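Local atomic coordinates of DUF3299 domain-containing protein (Pseudomonas aeruginosa, PDB entry 4HSP), a protein that is of unknown function but belongs to the DUF3299 family of the OB clan and, being made with a signal sequence, is probably exported. Residues A[2-7]-A[53-58]; A[21-26]-A[87-92]; A[62-67]-A[78-83]. All coordinates share one frame; numbering follows the deposited sequence.

Interaction 1: residues A[2-7]-A[53-58]; sequences APRELT and DGIEAK. With SO4 (sulfate ion), chain B; EDO (1,2-ethanediol), chain C; EDO (1,2-ethanediol), chain D.
Arg4 places CG anti to its carbonyl carbon (chi1 -62°) and then bends at chi2 and chi3, so that its guanidinium lies flat over the Ile55 side chain. Ile55 holds CG1 in the crowded position between its backbone N and carbonyl carbon, while CG2 is presented beneath the middle of the guanidinium, 3.5 Å from Arg4 NH1. At the edge of the guanidinium a sulfate, probably from the crystallisation liquor, accepts a hydrogen bond from Arg4 NH1 through its O2 at 2.7 Å. The same sulfate O2 takes the backbone N-H of Glu56 at 3.1 Å, so one anion oxygen bridges both segments. Three backbone hydrogen bonds join the segments in parallel register. Arg4 N donates to Glu56 O at 2.9 Å, from above the carbonyl plane. Lys58 N returns a more bent bond (136° at the hydrogen) to Arg4 O at 3.0 Å. Leu6 N meets Lys58 O almost along the C=O axis, 2.8 Å away and nearly straight at 171°. Leu6 sends CD1 to within 3.7 Å of Ala57 CB, whereas Pro3 crosses Lys58 obliquely, CB to CB at 3.8 Å. Glu5, fully extended, carries its carboxylate to the second subunit, where OE2 accepts the N-H of His26; the extended Lys58 makes a cation-pi contact with Trp116. Short strand 4-5 thus runs along one edge of the start of strand 55-68. Along the other edge Ala57 bonds to Gly119, and Gly54 and Ile55 together face Phe121 in a G1 beta bulge, placing 55-58 between the N-terminal strand and the antiparallel strands 115-118 and 120-122 of the same sheet.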
loop_
_atom_site.group_PDB
_atom_site.type_symbol
_atom_site.label_atom_id
_atom_site.label_comp_id
_atom_site.label_asym_id
_atom_site.label_seq_id
_atom_site.Cartn_x
_atom_site.Cartn_y
_atom_site.Cartn_z
ATOM N N ALA A 2 31.683 -11.263 5.918
ATOM C CA ALA A 2 30.320 -11.709 6.168
ATOM C C ALA A 2 29.698 -10.945 7.345
ATOM O O ALA A 2 30.328 -10.838 8.398
ATOM C CB ALA A 2 30.303 -13.204 6.444
ATOM N N PRO A 3 28.485 -10.378 7.203
ATOM C CA PRO A 3 27.909 -9.640 8.330
ATOM C C PRO A 3 27.426 -10.546 9.463
ATOM O O PRO A 3 26.946 -11.665 9.222
ATOM C CB PRO A 3 26.744 -8.883 7.698
ATOM C CG PRO A 3 26.367 -9.698 6.525
ATOM C CD PRO A 3 27.596 -10.356 6.025
ATOM N N ARG A 4 27.574 -10.042 10.709
ATOM C CA ARG A 4 27.074 -10.651 11.954
ATOM C C ARG A 4 25.589 -10.357 11.995
ATOM O O ARG A 4 25.214 -9.191 11.973
ATOM C CB ARG A 4 27.769 -10.049 13.220
ATOM C CG ARG A 4 29.275 -10.253 13.304
ATOM C CD ARG A 4 30.084 -9.046 13.795
ATOM N NE ARG A 4 30.407 -9.113 15.228
ATOM C CZ ARG A 4 31.578 -8.779 15.773
ATOM N NH1 ARG A 4 32.588 -8.373 15.010
ATOM N NH2 ARG A 4 31.753 -8.869 17.086
ATOM N N GLU A 5 24.737 -11.380 12.016
ATOM C CA GLU A 5 23.299 -11.162 12.129
ATOM C C GLU A 5 22.966 -10.718 13.544
ATOM O O GLU A 5 23.424 -11.306 14.511
ATOM C CB GLU A 5 22.489 -12.400 11.739
ATOM C CG GLU A 5 20.990 -12.150 11.802
ATOM C CD GLU A 5 20.066 -13.315 11.521
ATOM O OE1 GLU A 5 20.530 -14.350 10.991
ATOM O OE2 GLU A 5 18.856 -13.168 11.797
ATOM N N LEU A 6 22.170 -9.675 13.649
ATOM C CA LEU A 6 21.695 -9.131 14.914
ATOM C C LEU A 6 20.195 -9.328 15.054
ATOM O O LEU A 6 19.501 -9.526 14.062
ATOM C CB LEU A 6 22.020 -7.623 15.006
ATOM C CG LEU A 6 23.506 -7.192 14.969
ATOM C CD1 LEU A 6 23.603 -5.670 15.107
ATOM C CD2 LEU A 6 24.319 -7.884 16.062
ATOM N N THR A 7 19.705 -9.320 16.301
ATOM C CA THR A 7 18.287 -9.293 16.640
ATOM C C THR A 7 18.071 -7.922 17.247
ATOM O O THR A 7 19.033 -7.329 17.735
ATOM C CB THR A 7 17.880 -10.434 17.570
ATOM O OG1 THR A 7 18.416 -10.198 18.879
ATOM C CG2 THR A 7 18.263 -11.823 17.033
ATOM N N ASP A 53 29.948 -1.100 18.019
ATOM C CA ASP A 53 30.554 -0.050 17.201
ATOM C C ASP A 53 31.620 -0.569 16.263
ATOM O O ASP A 53 32.589 -1.177 16.705
ATOM C CB ASP A 53 31.135 1.087 18.072
ATOM C CG ASP A 53 31.478 2.362 17.298
ATOM O OD1 ASP A 53 30.568 2.932 16.653
ATOM O OD2 ASP A 53 32.650 2.806 17.371
ATOM N N GLY A 54 31.434 -0.296 14.975
ATOM C CA GLY A 54 32.384 -0.659 13.926
ATOM C C GLY A 54 32.221 -2.023 13.301
ATOM O O GLY A 54 32.987 -2.373 12.411
ATOM N N ILE A 55 31.236 -2.811 13.734
ATOM C CA ILE A 55 31.097 -4.163 13.172
ATOM C C ILE A 55 30.348 -4.129 11.819
ATOM O O ILE A 55 29.699 -3.134 11.491
ATOM C CB ILE A 55 30.412 -5.150 14.185
ATOM C CG1 ILE A 55 28.890 -4.904 14.303
ATOM C CG2 ILE A 55 31.133 -5.189 15.567
ATOM C CD1 ILE A 55 28.137 -6.007 14.890
ATOM N N GLU A 56 30.457 -5.223 11.050
ATOM C CA GLU A 56 29.698 -5.466 9.823
ATOM C C GLU A 56 28.469 -6.218 10.303
ATOM O O GLU A 56 28.600 -7.325 10.813
ATOM C CB GLU A 56 30.546 -6.264 8.797
ATOM C CG GLU A 56 30.350 -5.881 7.336
ATOM C CD GLU A 56 30.661 -4.441 6.952
ATOM O OE1 GLU A 56 31.567 -3.829 7.568
ATOM O OE2 GLU A 56 30.008 -3.935 6.009
ATOM N N ALA A 57 27.300 -5.593 10.274
ATOM C CA ALA A 57 26.085 -6.218 10.830
ATOM C C ALA A 57 24.974 -6.407 9.801
ATOM O O ALA A 57 25.029 -5.845 8.717
ATOM C CB ALA A 57 25.565 -5.399 12.006
ATOM N N LYS A 58 23.977 -7.219 10.155
ATOM C CA LYS A 58 22.806 -7.549 9.339
ATOM C C LYS A 58 21.595 -7.560 10.284
ATOM O O LYS A 58 21.578 -8.265 11.295
ATOM C CB LYS A 58 23.045 -8.898 8.645
ATOM C CG LYS A 58 21.900 -9.467 7.836
ATOM C CD LYS A 58 22.181 -10.949 7.606
ATOM C CE LYS A 58 21.287 -11.578 6.578
ATOM N NZ LYS A 58 21.558 -13.032 6.470
HETATM S S SO4 B . 33.865 -7.099 12.255
HETATM O O1 SO4 B . 33.878 -7.434 10.828
HETATM O O2 SO4 B . 32.465 -7.024 12.627
HETATM O O3 SO4 B . 34.481 -8.139 13.087
HETATM O O4 SO4 B . 34.549 -5.816 12.447
HETATM C C1 EDO C . 26.969 -10.756 16.774
HETATM O O1 EDO C . 25.868 -11.687 16.839
HETATM C C2 EDO C . 27.291 -10.096 18.159
HETATM O O2 EDO C . 28.300 -9.083 18.021
HETATM C C1 EDO D . 21.070 -14.488 15.004
HETATM O O1 EDO D . 21.771 -15.688 14.733
HETATM C C2 EDO D . 21.220 -14.120 16.492
HETATM O O2 EDO D . 22.137 -13.045 16.620
#

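Interaction 2: residues A[21-26]-A[87-92]; sequences APLPIH and IHVPPP
Ile87 opens the segment by laying CG2 over one face of the neighbouring His88 ring, and both residues pack on Asp109 of the third subunit. The His88 ring also meets that of Tyr112 of the second subunit, so this end of the segment serves the assembly, and the contact with 21-26 begins one residue later. Val89 points its side chain at the other segment with CG1 anti to the carbonyl carbon and CG2 in the crowded position beside both backbone branches. This turn sets the isopropyl group against the carbonyl of Pro22, whose O lies 3.6 Å from Val89 CG1 and a similar distance from CB and CG2. Leu23 reaches the same methyl: its CB starts off away from the contact, but CD2 comes back to 3.9 Å from Val89 CG1, the two side chains crossing obliquely. Pro90 follows with a tip-to-tip approach of two pyrrolidine rings, its CD 3.7 Å from CG of Pro24. The carbonyl of Pro90 turns to a water that donates to Pro90 O at 3.1 Å and to Pro22 O at 2.9 Å, linking the two backbones. Pro91 and Pro92 continue in the extended polyproline II conformation that begins at Pro90: Pro91 packs on Ser40 and Cys86, and the carbonyl of Pro92 accepts a bond from Gln41 NE2. Pro24 O is bonded to Tyr145 OH of the second subunit, just ahead of Ile25, the N-cap of helix 26-34. No direct hydrogen bond joins the segments; prolines 22 and 24 on one side and 90 to 92 on the other have no N-H to give, and cohesion comes from methyl and ring carbons, with one water donating to both Pro22 O and Pro90 O.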
loop_
_atom_site.group_PDB
_atom_site.type_symbol
_atom_site.label_atom_id
_atom_site.label_comp_id
_atom_site.label_asym_id
_atom_site.label_seq_id
_atom_site.Cartn_x
_atom_site.Cartn_y
_atom_site.Cartn_z
ATOM N N ALA A 21 5.358 -2.082 24.304
ATOM C CA ALA A 21 4.323 -2.553 23.392
ATOM C C ALA A 21 4.321 -1.686 22.132
ATOM O O ALA A 21 4.255 -0.444 22.220
ATOM C CB ALA A 21 2.942 -2.512 24.062
ATOM N N PRO A 22 4.436 -2.350 20.963
ATOM C CA PRO A 22 4.436 -1.626 19.684
ATOM C C PRO A 22 3.087 -0.958 19.385
ATOM O O PRO A 22 3.058 -0.053 18.555
ATOM C CB PRO A 22 4.760 -2.728 18.661
ATOM C CG PRO A 22 5.399 -3.805 19.441
ATOM C CD PRO A 22 4.625 -3.792 20.736
ATOM N N LEU A 23 1.980 -1.416 20.037
ATOM C CA LEU A 23 0.635 -0.852 19.930
ATOM C C LEU A 23 0.216 -0.307 21.278
ATOM O O LEU A 23 -0.378 -1.061 22.057
ATOM C CB LEU A 23 -0.385 -1.896 19.464
ATOM C CG LEU A 23 -0.492 -2.159 17.987
ATOM C CD1 LEU A 23 -1.167 -3.483 17.758
ATOM C CD2 LEU A 23 -1.235 -1.007 17.278
ATOM N N PRO A 24 0.528 0.975 21.595
ATOM C CA PRO A 24 0.167 1.527 22.916
ATOM C C PRO A 24 -1.321 1.487 23.263
ATOM O O PRO A 24 -2.173 1.585 22.395
ATOM C CB PRO A 24 0.603 2.995 22.827
ATOM C CG PRO A 24 1.525 3.068 21.748
ATOM C CD PRO A 24 1.270 1.963 20.790
ATOM N N ILE A 25 -1.623 1.438 24.556
ATOM C CA ILE A 25 -2.988 1.506 25.056
ATOM C C ILE A 25 -3.579 2.850 24.634
ATOM O O ILE A 25 -2.831 3.816 24.409
ATOM C CB ILE A 25 -3.083 1.270 26.580
ATOM C CG1 ILE A 25 -2.191 2.241 27.367
ATOM C CG2 ILE A 25 -2.794 -0.201 26.914
ATOM C CD1 ILE A 25 -2.661 2.471 28.859
ATOM N N HIS A 26 -4.890 2.875 24.457
ATOM C CA HIS A 26 -5.667 4.007 23.976
ATOM C C HIS A 26 -5.363 5.317 24.708
ATOM O O HIS A 26 -5.131 6.335 24.060
ATOM C CB HIS A 26 -7.157 3.680 24.101
ATOM C CG HIS A 26 -8.050 4.776 23.643
ATOM N ND1 HIS A 26 -8.321 4.964 22.302
ATOM C CD2 HIS A 26 -8.740 5.688 24.370
ATOM C CE1 HIS A 26 -9.177 5.973 22.248
ATOM N NE2 HIS A 26 -9.437 6.459 23.472
ATOM N N ILE A 87 4.733 6.680 12.230
ATOM C CA ILE A 87 3.626 7.133 11.383
ATOM C C ILE A 87 2.264 6.780 11.970
ATOM O O ILE A 87 1.462 7.679 12.218
ATOM C CB ILE A 87 3.802 6.529 9.954
ATOM C CG1 ILE A 87 5.107 7.032 9.289
ATOM C CG2 ILE A 87 2.577 6.757 9.057
ATOM C CD1 ILE A 87 6.123 5.952 9.137
ATOM N N HIS A 88 1.986 5.489 12.140
ATOM C CA HIS A 88 0.702 5.000 12.633
ATOM C C HIS A 88 0.689 4.797 14.147
ATOM O O HIS A 88 -0.369 4.881 14.763
ATOM C CB HIS A 88 0.311 3.707 11.904
ATOM C CG HIS A 88 0.059 3.913 10.435
ATOM N ND1 HIS A 88 0.621 3.076 9.480
ATOM C CD2 HIS A 88 -0.680 4.858 9.807
ATOM C CE1 HIS A 88 0.205 3.536 8.315
ATOM N NE2 HIS A 88 -0.571 4.616 8.464
ATOM N N VAL A 89 1.855 4.568 14.738
ATOM C CA VAL A 89 2.057 4.404 16.177
ATOM C C VAL A 89 3.248 5.269 16.582
ATOM O O VAL A 89 4.057 5.588 15.705
ATOM C CB VAL A 89 2.294 2.907 16.575
ATOM C CG1 VAL A 89 1.011 2.068 16.470
ATOM C CG2 VAL A 89 3.438 2.286 15.775
ATOM N N PRO A 90 3.449 5.583 17.885
ATOM C CA PRO A 90 4.639 6.370 18.283
ATOM C C PRO A 90 5.985 5.745 17.898
ATOM O O PRO A 90 6.088 4.525 17.792
ATOM C CB PRO A 90 4.527 6.431 19.813
ATOM C CG PRO A 90 3.086 6.292 20.087
ATOM C CD PRO A 90 2.561 5.343 19.041
ATOM N N PRO A 91 7.047 6.563 17.718
ATOM C CA PRO A 91 8.372 5.990 17.408
ATOM C C PRO A 91 8.871 4.998 18.473
ATOM O O PRO A 91 8.590 5.199 19.670
ATOM C CB PRO A 91 9.295 7.220 17.406
ATOM C CG PRO A 91 8.430 8.362 17.219
ATOM C CD PRO A 91 7.107 8.037 17.802
ATOM N N PRO A 92 9.669 3.965 18.084
ATOM C CA PRO A 92 10.265 3.064 19.101
ATOM C C PRO A 92 11.324 3.791 19.948
ATOM O O PRO A 92 11.727 4.895 19.556
ATOM C CB PRO A 92 10.944 1.965 18.251
ATOM C CG PRO A 92 10.487 2.158 16.872
ATOM C CD PRO A 92 10.121 3.603 16.725
HETATM O O HOH W 1 4.770 2.138 19.208
#

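Interaction 3: residues A[62-67]-A[78-83]; sequences YIVPLE and LLVPYY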
loop_
_atom_site.group_PDB
_atom_site.type_symbol
_atom_site.label_atom_id
_atom_site.label_comp_id
_atom_site.label_asym_id
_atom_site.label_seq_id
_atom_site.Cartn_x
_atom_site.Cartn_y
_atom_site.Cartn_z
ATOM N N TYR A 62 11.625 -2.724 9.061
ATOM C CA TYR A 62 10.791 -1.950 8.157
ATOM C C TYR A 62 11.434 -0.599 7.905
ATOM O O TYR A 62 12.153 -0.081 8.757
ATOM C CB TYR A 62 9.362 -1.812 8.756
ATOM C CG TYR A 62 8.569 -3.087 8.581
ATOM C CD1 TYR A 62 7.861 -3.333 7.407
ATOM C CD2 TYR A 62 8.616 -4.104 9.541
ATOM C CE1 TYR A 62 7.144 -4.514 7.230
ATOM C CE2 TYR A 62 7.884 -5.282 9.382
ATOM C CZ TYR A 62 7.153 -5.482 8.219
ATOM O OH TYR A 62 6.464 -6.647 7.997
ATOM N N ILE A 63 11.226 -0.053 6.704
ATOM C CA ILE A 63 11.854 1.203 6.288
ATOM C C ILE A 63 10.891 2.411 6.380
ATOM O O ILE A 63 9.787 2.358 5.836
ATOM C CB ILE A 63 12.396 1.029 4.867
ATOM C CG1 ILE A 63 13.557 -0.007 4.858
ATOM C CG2 ILE A 63 12.786 2.387 4.241
ATOM C CD1 ILE A 63 14.137 -0.323 3.407
ATOM N N VAL A 64 11.328 3.453 7.152
ATOM C CA VAL A 64 10.706 4.758 7.327
ATOM C C VAL A 64 11.557 5.718 6.487
ATOM O O VAL A 64 12.630 6.120 6.939
ATOM C CB VAL A 64 10.561 5.207 8.806
ATOM C CG1 VAL A 64 9.841 6.550 8.892
ATOM C CG2 VAL A 64 9.819 4.162 9.631
ATOM N N PRO A 65 11.130 6.055 5.245
ATOM C CA PRO A 65 11.970 6.894 4.376
ATOM C C PRO A 65 12.176 8.309 4.893
ATOM O O PRO A 65 11.255 8.904 5.472
ATOM C CB PRO A 65 11.216 6.901 3.046
ATOM C CG PRO A 65 9.852 6.518 3.361
ATOM C CD PRO A 65 9.889 5.644 4.551
ATOM N N LEU A 66 13.398 8.843 4.668
ATOM C CA LEU A 66 13.769 10.182 5.121
ATOM C C LEU A 66 14.250 11.072 3.993
ATOM O O LEU A 66 14.157 12.290 4.111
ATOM C CB LEU A 66 14.875 10.099 6.190
ATOM C CG LEU A 66 14.542 9.445 7.514
ATOM C CD1 LEU A 66 15.757 9.410 8.388
ATOM C CD2 LEU A 66 13.426 10.156 8.230
ATOM N N GLU A 67 14.829 10.474 2.941
ATOM C CA GLU A 67 15.385 11.183 1.801
ATOM C C GLU A 67 15.164 10.394 0.502
ATOM O O GLU A 67 15.352 9.171 0.492
ATOM C CB GLU A 67 16.895 11.409 2.032
ATOM C CG GLU A 67 17.457 12.663 1.389
ATOM C CD GLU A 67 18.228 13.558 2.342
ATOM O OE1 GLU A 67 17.638 13.995 3.360
ATOM O OE2 GLU A 67 19.421 13.829 2.066
ATOM N N LEU A 78 15.026 5.406 8.397
ATOM C CA LEU A 78 15.086 4.761 9.710
ATOM C C LEU A 78 14.686 3.299 9.537
ATOM O O LEU A 78 13.685 3.014 8.875
ATOM C CB LEU A 78 14.175 5.437 10.750
ATOM C CG LEU A 78 14.324 6.948 11.015
ATOM C CD1 LEU A 78 13.232 7.434 11.985
ATOM C CD2 LEU A 78 15.744 7.325 11.547
ATOM N N LEU A 79 15.496 2.380 10.086
ATOM C CA LEU A 79 15.211 0.954 10.178
ATOM C C LEU A 79 14.625 0.753 11.554
ATOM O O LEU A 79 15.208 1.173 12.560
ATOM C CB LEU A 79 16.460 0.075 9.946
ATOM C CG LEU A 79 16.205 -1.428 9.827
ATOM C CD1 LEU A 79 15.366 -1.749 8.535
ATOM C CD2 LEU A 79 17.509 -2.182 9.835
ATOM N N VAL A 80 13.412 0.214 11.582
ATOM C CA VAL A 80 12.612 0.007 12.787
ATOM C C VAL A 80 12.147 -1.473 12.828
ATOM O O VAL A 80 12.078 -2.128 11.773
ATOM C CB VAL A 80 11.414 1.011 12.797
ATOM C CG1 VAL A 80 11.899 2.454 13.008
ATOM C CG2 VAL A 80 10.614 0.899 11.505
ATOM N N PRO A 81 11.786 -1.997 14.017
ATOM C CA PRO A 81 11.401 -3.418 14.099
ATOM C C PRO A 81 9.940 -3.703 13.714
ATOM O O PRO A 81 9.524 -4.862 13.714
ATOM C CB PRO A 81 11.649 -3.775 15.585
ATOM C CG PRO A 81 12.077 -2.510 16.262
ATOM C CD PRO A 81 11.799 -1.371 15.361
ATOM N N TYR A 82 9.147 -2.672 13.459
ATOM C CA TYR A 82 7.757 -2.899 13.121
ATOM C C TYR A 82 7.272 -1.857 12.152
ATOM O O TYR A 82 7.752 -0.713 12.143
ATOM C CB TYR A 82 6.835 -2.988 14.364
ATOM C CG TYR A 82 7.022 -1.908 15.402
ATOM C CD1 TYR A 82 7.896 -2.081 16.464
ATOM C CD2 TYR A 82 6.262 -0.743 15.370
ATOM C CE1 TYR A 82 8.065 -1.101 17.432
ATOM C CE2 TYR A 82 6.418 0.248 16.342
ATOM C CZ TYR A 82 7.318 0.059 17.377
ATOM O OH TYR A 82 7.499 1.011 18.354
ATOM N N TYR A 83 6.347 -2.294 11.287
ATOM C CA TYR A 83 5.739 -1.446 10.294
ATOM C C TYR A 83 4.886 -0.400 10.993
ATOM O O TYR A 83 4.231 -0.697 11.989
ATOM C CB TYR A 83 4.915 -2.302 9.321
ATOM C CG TYR A 83 4.102 -1.500 8.333
ATOM C CD1 TYR A 83 4.652 -1.078 7.128
ATOM C CD2 TYR A 83 2.789 -1.128 8.619
ATOM C CE1 TYR A 83 3.917 -0.301 6.228
ATOM C CE2 TYR A 83 2.051 -0.343 7.737
ATOM C CZ TYR A 83 2.614 0.064 6.539
ATOM O OH TYR A 83 1.861 0.803 5.651
#
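Four backbone hydrogen bonds join the strands in two reciprocal antiparallel pairs. Tyr62 N donates to Val80 O at 2.8 Å, and Val80 N answers to Tyr62 O at 3.1 Å. Val64 N reaches Leu78 O at 3.0 Å, nearly straight at 172°, and Leu78 N returns to Val64 O at 2.9 Å. All four donors lie in the acceptor's carbonyl plane, and Ile63 and Leu79 form the non-hydrogen-bonded pair between them. Beyond the strand end the backbone brings Tyr83 over the Tyr62 ring: Tyr83 CB makes a CH-pi contact 3.7 Å from the Tyr62 ring centroid, 12° off the normal. With CG anti to its backbone N, Tyr83 turns a ring edge toward that same face, an offset edge-to-face pair with centroids 5.8 Å apart and planes at 75°. On the face that Tyr62 shares with Val64, Leu78 and Val80, Val64 CG2 crosses Val80 CG2 at 3.8 Å, and farther along Leu66 CD1 meets Leu78 CD2. Leu130 and Tyr99 continue this apolar layer, while Ile63 and Leu79 face Phe115 and Val117. Tyr83 also stacks on Tyr83 of the second subunit. Short, nearly straight backbone bonds thus join two hairpin strands with apolar side chains on both faces, buried near the chain's centre, consistent with the curled sheet of an OB-like fold, while Tyr83 carries aromatic contact on to the second subunit.

Interactions 1 and 3 share strand 55-68: interaction 1 adds the N-terminal strand at its start, and interaction 3 pairs its later half with strand 73-80, their centres about 18 Å apart in one sheet. Interaction 2 lies on the opposite side of the chain's centre from interaction 1, about 27 Å between centres, but about 14 Å from interaction 3, centre to centre. Those two touch mainly through Tyr82, whose OH is 3.5 Å from Pro92 CA and whose CE2 is 3.7 Å from Val89 CG2, and Ile87 CD1 lies 3.8 Å from Val64 CG1. All three reach the second subunit, and Glu5 of interaction 1 bonds to His26 of that subunit, in its copy of the 21-26 segment. No active site is established here.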